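Soluble lytic murein transglycosylase (Pseudomonas aeruginosa, PDB 5OHU) probably cleaves the glycosidic bonds of the peptidoglycan glycan strands as a lytic transglycosylase, acting from chain ends and within chains during cell-wall turnover. Local coordinates at residues Leu304-Leu317 / Leu329-Trp343. Numbering follows the deposited sequence. Where two conformers were deposited one is given.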
# COMPACT_ATOMS: atom_id res chain seq x y z
N LEU A 304 21.96 11.86 -7.45
CA LEU A 304 21.05 11.31 -6.45
C LEU A 304 19.63 11.86 -6.61
O LEU A 304 19.00 12.34 -5.67
CB LEU A 304 21.58 11.55 -5.04
CG LEU A 304 23.04 11.15 -4.77
CD1 LEU A 304 23.43 11.48 -3.32
CD2 LEU A 304 23.30 9.70 -5.08
N ARG A 305 19.11 11.75 -7.82
CA ARG A 305 17.74 12.19 -8.10
C ARG A 305 16.71 11.11 -7.81
O ARG A 305 15.54 11.43 -7.58
CB ARG A 305 17.60 12.62 -9.56
CG ARG A 305 18.53 13.75 -9.94
CD ARG A 305 18.63 14.73 -8.79
NE ARG A 305 19.88 15.51 -8.84
CZ ARG A 305 20.10 16.66 -8.19
NH1 ARG A 305 19.14 17.17 -7.44
NH2 ARG A 305 21.28 17.28 -8.30
N ASP A 306 17.11 9.85 -7.83
CA ASP A 306 16.20 8.73 -7.69
C ASP A 306 16.40 8.15 -6.29
O ASP A 306 17.42 7.50 -6.02
CB ASP A 306 16.45 7.70 -8.79
CG ASP A 306 15.43 6.62 -8.84
OD1 ASP A 306 15.00 6.15 -7.77
OD2 ASP A 306 15.06 6.22 -9.95
N ASN A 307 15.44 8.41 -5.40
CA ASN A 307 15.59 8.03 -4.00
C ASN A 307 15.71 6.52 -3.84
O ASN A 307 16.46 6.05 -2.99
CB ASN A 307 14.41 8.55 -3.19
CG ASN A 307 14.50 10.03 -2.89
OD1 ASN A 307 15.45 10.72 -3.28
ND2 ASN A 307 13.49 10.54 -2.21
N THR A 308 14.95 5.75 -4.63
CA THR A 308 15.07 4.30 -4.56
C THR A 308 16.48 3.84 -4.92
O THR A 308 17.03 2.94 -4.27
CB THR A 308 14.05 3.64 -5.48
OG1 THR A 308 12.74 4.12 -5.14
CG2 THR A 308 14.08 2.10 -5.30
N VAL A 309 17.10 4.48 -5.91
CA VAL A 309 18.46 4.10 -6.30
C VAL A 309 19.46 4.56 -5.25
O VAL A 309 20.46 3.88 -4.99
CB VAL A 309 18.82 4.66 -7.69
CG1 VAL A 309 20.28 4.38 -8.02
CG2 VAL A 309 17.90 4.08 -8.77
N THR A 310 19.22 5.71 -4.63
CA THR A 310 20.14 6.20 -3.61
C THR A 310 20.16 5.27 -2.41
O THR A 310 21.22 4.96 -1.87
CB THR A 310 19.74 7.60 -3.17
OG1 THR A 310 19.69 8.45 -4.31
CG2 THR A 310 20.73 8.15 -2.19
N GLU A 311 18.98 4.83 -1.98
CA GLU A 311 18.88 3.97 -0.81
C GLU A 311 19.48 2.59 -1.09
O GLU A 311 20.11 2.00 -0.21
CB GLU A 311 17.41 3.84 -0.38
CG GLU A 311 16.79 5.11 0.19
CD GLU A 311 15.51 4.86 0.99
OE1 GLU A 311 14.55 4.29 0.40
OE2 GLU A 311 15.44 5.24 2.18
N TRP A 312 19.29 2.07 -2.30
CA TRP A 312 19.82 0.74 -2.57
C TRP A 312 21.30 0.78 -2.86
O TRP A 312 22.02 -0.17 -2.57
CB TRP A 312 19.03 0.06 -3.69
CG TRP A 312 18.00 -0.71 -3.03
CD1 TRP A 312 16.69 -0.35 -2.84
CD2 TRP A 312 18.19 -1.94 -2.34
NE1 TRP A 312 16.05 -1.31 -2.09
CE2 TRP A 312 16.95 -2.29 -1.77
CE3 TRP A 312 19.30 -2.78 -2.15
CZ2 TRP A 312 16.77 -3.47 -1.05
CZ3 TRP A 312 19.12 -3.95 -1.41
CH2 TRP A 312 17.86 -4.29 -0.88
N ARG A 313 21.79 1.90 -3.37
CA ARG A 313 23.23 2.13 -3.44
C ARG A 313 23.84 2.12 -2.04
O ARG A 313 24.88 1.49 -1.80
CB ARG A 313 23.51 3.46 -4.14
CG ARG A 313 24.89 3.55 -4.74
CD ARG A 313 25.33 4.98 -5.08
NE ARG A 313 24.46 5.61 -6.06
CZ ARG A 313 24.69 6.81 -6.59
NH1 ARG A 313 23.84 7.30 -7.48
NH2 ARG A 313 25.77 7.51 -6.24
N THR A 314 23.19 2.80 -1.08
CA THR A 314 23.71 2.81 0.29
C THR A 314 23.54 1.45 0.96
O THR A 314 24.46 0.98 1.65
CB THR A 314 23.02 3.89 1.14
OG1 THR A 314 22.92 5.12 0.41
CG2 THR A 314 23.85 4.15 2.42
N ARG A 315 22.39 0.80 0.77
CA ARG A 315 22.17 -0.53 1.33
C ARG A 315 23.22 -1.51 0.84
O ARG A 315 23.77 -2.31 1.61
CB ARG A 315 20.77 -1.02 0.99
CG ARG A 315 19.68 -0.38 1.84
CD ARG A 315 18.25 -0.68 1.37
NE ARG A 315 17.33 -0.07 2.32
CZ ARG A 315 16.17 0.50 2.02
NH1 ARG A 315 15.75 0.54 0.76
NH2 ARG A 315 15.44 1.03 2.98
N LEU A 316 23.53 -1.46 -0.46
CA LEU A 316 24.49 -2.38 -1.03
C LEU A 316 25.88 -2.15 -0.44
O LEU A 316 26.58 -3.11 -0.11
CB LEU A 316 24.50 -2.23 -2.56
CG LEU A 316 25.48 -3.08 -3.38
CD1 LEU A 316 25.34 -4.56 -3.04
CD2 LEU A 316 25.24 -2.88 -4.86
N LEU A 317 26.27 -0.89 -0.26
CA LEU A 317 27.55 -0.62 0.38
C LEU A 317 27.58 -1.20 1.79
O LEU A 317 28.60 -1.74 2.23
CB LEU A 317 27.83 0.89 0.41
CG LEU A 317 28.12 1.50 -0.97
CD1 LEU A 317 27.99 3.01 -0.94
CD2 LEU A 317 29.53 1.06 -1.43
N LEU A 329 28.23 8.66 1.51
CA LEU A 329 26.98 8.82 0.80
C LEU A 329 25.89 9.38 1.72
O LEU A 329 25.09 10.21 1.29
CB LEU A 329 26.58 7.50 0.16
CG LEU A 329 25.38 7.53 -0.77
CD1 LEU A 329 25.51 8.58 -1.86
CD2 LEU A 329 25.29 6.18 -1.38
N THR A 330 25.85 8.97 3.00
CA THR A 330 24.79 9.53 3.85
C THR A 330 24.94 11.04 4.00
O THR A 330 23.95 11.73 4.22
CB THR A 330 24.71 8.90 5.25
OG1 THR A 330 25.91 9.17 5.98
CG2 THR A 330 24.51 7.37 5.17
N ARG A 331 26.16 11.57 3.84
CA ARG A 331 26.41 13.00 3.94
C ARG A 331 25.89 13.79 2.75
O ARG A 331 25.74 15.02 2.85
CB ARG A 331 27.91 13.26 4.09
CG ARG A 331 28.52 12.61 5.30
CD ARG A 331 28.36 13.46 6.55
NE ARG A 331 28.88 14.81 6.37
CZ ARG A 331 30.17 15.13 6.31
NH1 ARG A 331 31.10 14.19 6.42
NH2 ARG A 331 30.52 16.39 6.14
N LYS A 332 25.60 13.15 1.63
CA LYS A 332 25.19 13.84 0.41
C LYS A 332 23.70 13.66 0.10
O LYS A 332 23.25 14.09 -0.96
CB LYS A 332 26.01 13.35 -0.78
CG LYS A 332 27.53 13.50 -0.66
CD LYS A 332 28.24 12.77 -1.81
CE LYS A 332 29.75 13.02 -1.83
NZ LYS A 332 30.58 11.83 -1.45
N LEU A 333 22.94 13.01 0.98
CA LEU A 333 21.55 12.66 0.67
C LEU A 333 20.69 13.91 0.48
O LEU A 333 20.93 14.95 1.09
CB LEU A 333 20.95 11.83 1.79
CG LEU A 333 21.66 10.50 2.08
CD1 LEU A 333 21.08 9.85 3.32
CD2 LEU A 333 21.47 9.61 0.87
N PRO A 334 19.67 13.82 -0.37
CA PRO A 334 18.70 14.91 -0.47
C PRO A 334 17.96 15.06 0.86
O PRO A 334 17.83 14.11 1.64
CB PRO A 334 17.73 14.44 -1.56
CG PRO A 334 17.99 12.99 -1.74
CD PRO A 334 19.36 12.69 -1.25
N GLN A 335 17.40 16.25 1.07
CA GLN A 335 16.80 16.60 2.35
C GLN A 335 15.77 15.58 2.82
O GLN A 335 15.74 15.21 3.99
CB GLN A 335 16.17 17.99 2.25
CG GLN A 335 15.23 18.38 3.39
CD GLN A 335 15.95 18.58 4.72
OE1 GLN A 335 17.17 18.69 4.77
NE2 GLN A 335 15.18 18.64 5.80
N ASP A 336 14.88 15.15 1.92
CA ASP A 336 13.83 14.21 2.32
C ASP A 336 14.40 12.87 2.79
O ASP A 336 13.78 12.22 3.63
CB ASP A 336 12.84 14.02 1.18
CG ASP A 336 13.51 13.51 -0.09
OD1 ASP A 336 14.72 13.74 -0.26
OD2 ASP A 336 12.81 12.89 -0.93
N LEU A 337 15.56 12.44 2.27
CA LEU A 337 16.14 11.20 2.79
C LEU A 337 16.96 11.47 4.04
O LEU A 337 16.91 10.69 5.00
CB LEU A 337 17.01 10.53 1.73
CG LEU A 337 16.32 9.80 0.58
CD1 LEU A 337 17.38 9.05 -0.19
CD2 LEU A 337 15.27 8.81 1.05
N ALA A 338 17.71 12.57 4.05
CA ALA A 338 18.52 12.92 5.22
C ALA A 338 17.66 13.12 6.47
O ALA A 338 18.15 12.90 7.58
CB ALA A 338 19.32 14.19 4.92
N ALA A 339 16.41 13.55 6.32
CA ALA A 339 15.57 13.82 7.49
C ALA A 339 15.04 12.55 8.14
O ALA A 339 14.58 12.61 9.28
CB ALA A 339 14.38 14.71 7.12
N THR A 340 15.07 11.41 7.47
CA THR A 340 14.46 10.22 8.04
C THR A 340 15.30 9.63 9.16
O THR A 340 16.53 9.73 9.18
CB THR A 340 14.26 9.16 6.97
OG1 THR A 340 15.55 8.69 6.56
CG2 THR A 340 13.51 9.78 5.77
N SER A 341 14.61 8.98 10.09
CA SER A 341 15.31 8.28 11.15
C SER A 341 16.20 7.18 10.59
O SER A 341 17.26 6.89 11.16
CB SER A 341 14.30 7.69 12.13
OG SER A 341 13.31 6.96 11.43
N ARG A 342 15.81 6.57 9.47
CA ARG A 342 16.62 5.54 8.82
C ARG A 342 18.02 6.05 8.48
O ARG A 342 19.03 5.47 8.89
CB ARG A 342 15.91 5.05 7.55
CG ARG A 342 16.79 4.11 6.73
CD ARG A 342 16.11 3.69 5.46
NE ARG A 342 14.89 2.94 5.74
CZ ARG A 342 13.73 3.22 5.16
NH1 ARG A 342 13.65 4.23 4.30
NH2 ARG A 342 12.66 2.49 5.46
N TRP A 343 18.11 7.14 7.73
CA TRP A 343 19.44 7.53 7.29
C TRP A 343 20.18 8.35 8.33
O TRP A 343 21.42 8.39 8.29
CB TRP A 343 19.38 8.25 5.94
CG TRP A 343 18.84 7.30 4.94
CD1 TRP A 343 17.63 7.37 4.27
CD2 TRP A 343 19.42 6.05 4.59
NE1 TRP A 343 17.47 6.24 3.50
CE2 TRP A 343 18.55 5.42 3.68
CE3 TRP A 343 20.62 5.41 4.94
CZ2 TRP A 343 18.84 4.18 3.11
CZ3 TRP A 343 20.89 4.18 4.39
CH2 TRP A 343 20.00 3.58 3.48
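The indole of Trp343 meets Glu311 edge-on: the carboxylate lies at the NE1 edge, near the ring plane, while CD of Arg342 lies 3.3 Å above one face, offset toward the rim. The setting is the alpha-helical superhelix of an Slt70-like transglycosylase, in which helix 307-319 packs against the end of helix 323-330, the short helix 335-338 and the start of helix 341-354. Trp343 NE1 donates to the anti lone pair of Glu311 OE2 at 2.6 Å, with an N-H...O angle of 161°. The same oxygen takes a second bond, on its syn side, from Arg342 NH1 at 3.0 Å, making a salt bridge. Carboxylate and guanidinium planes stand 66° apart, and Arg315 NH2 lies over one face of the Arg342 guanidinium, toward its rim, 3.4 Å from Arg342 NE. These two donors do not bond; Glu600 forms a salt bridge with Arg315 and only a long, weak ion pair with Arg342, whose NE is hydrogen-bonded to Tyr375 OH. Glutamate suits its place because its chain, extended beyond CG, carries one acceptor to both donors.

Leu329 is a knob in the hole formed by Thr310, Arg313, Thr314 and Leu317. With CG anti to the backbone N (chi1 -173°), leucine's two methyls serve two neighbours: CD1 reaches Leu304, while CD2 enters the hole, 3.2 Å from Thr314 OG1. That buried hydroxyl is satisfied by donating to Thr310 O, while its methyl CG2 turns to Trp343; threonine thus serves polar and apolar neighbours. Leu333 presses on Thr310 CG2. At the partly exposed end, asparagine suits position 307: Asn307 CG packs on Leu337, and its amide ND2 donates to Asp336 OD2 at 2.8 Å, the oxygen lying in the amide plane but met from above the carboxylate plane.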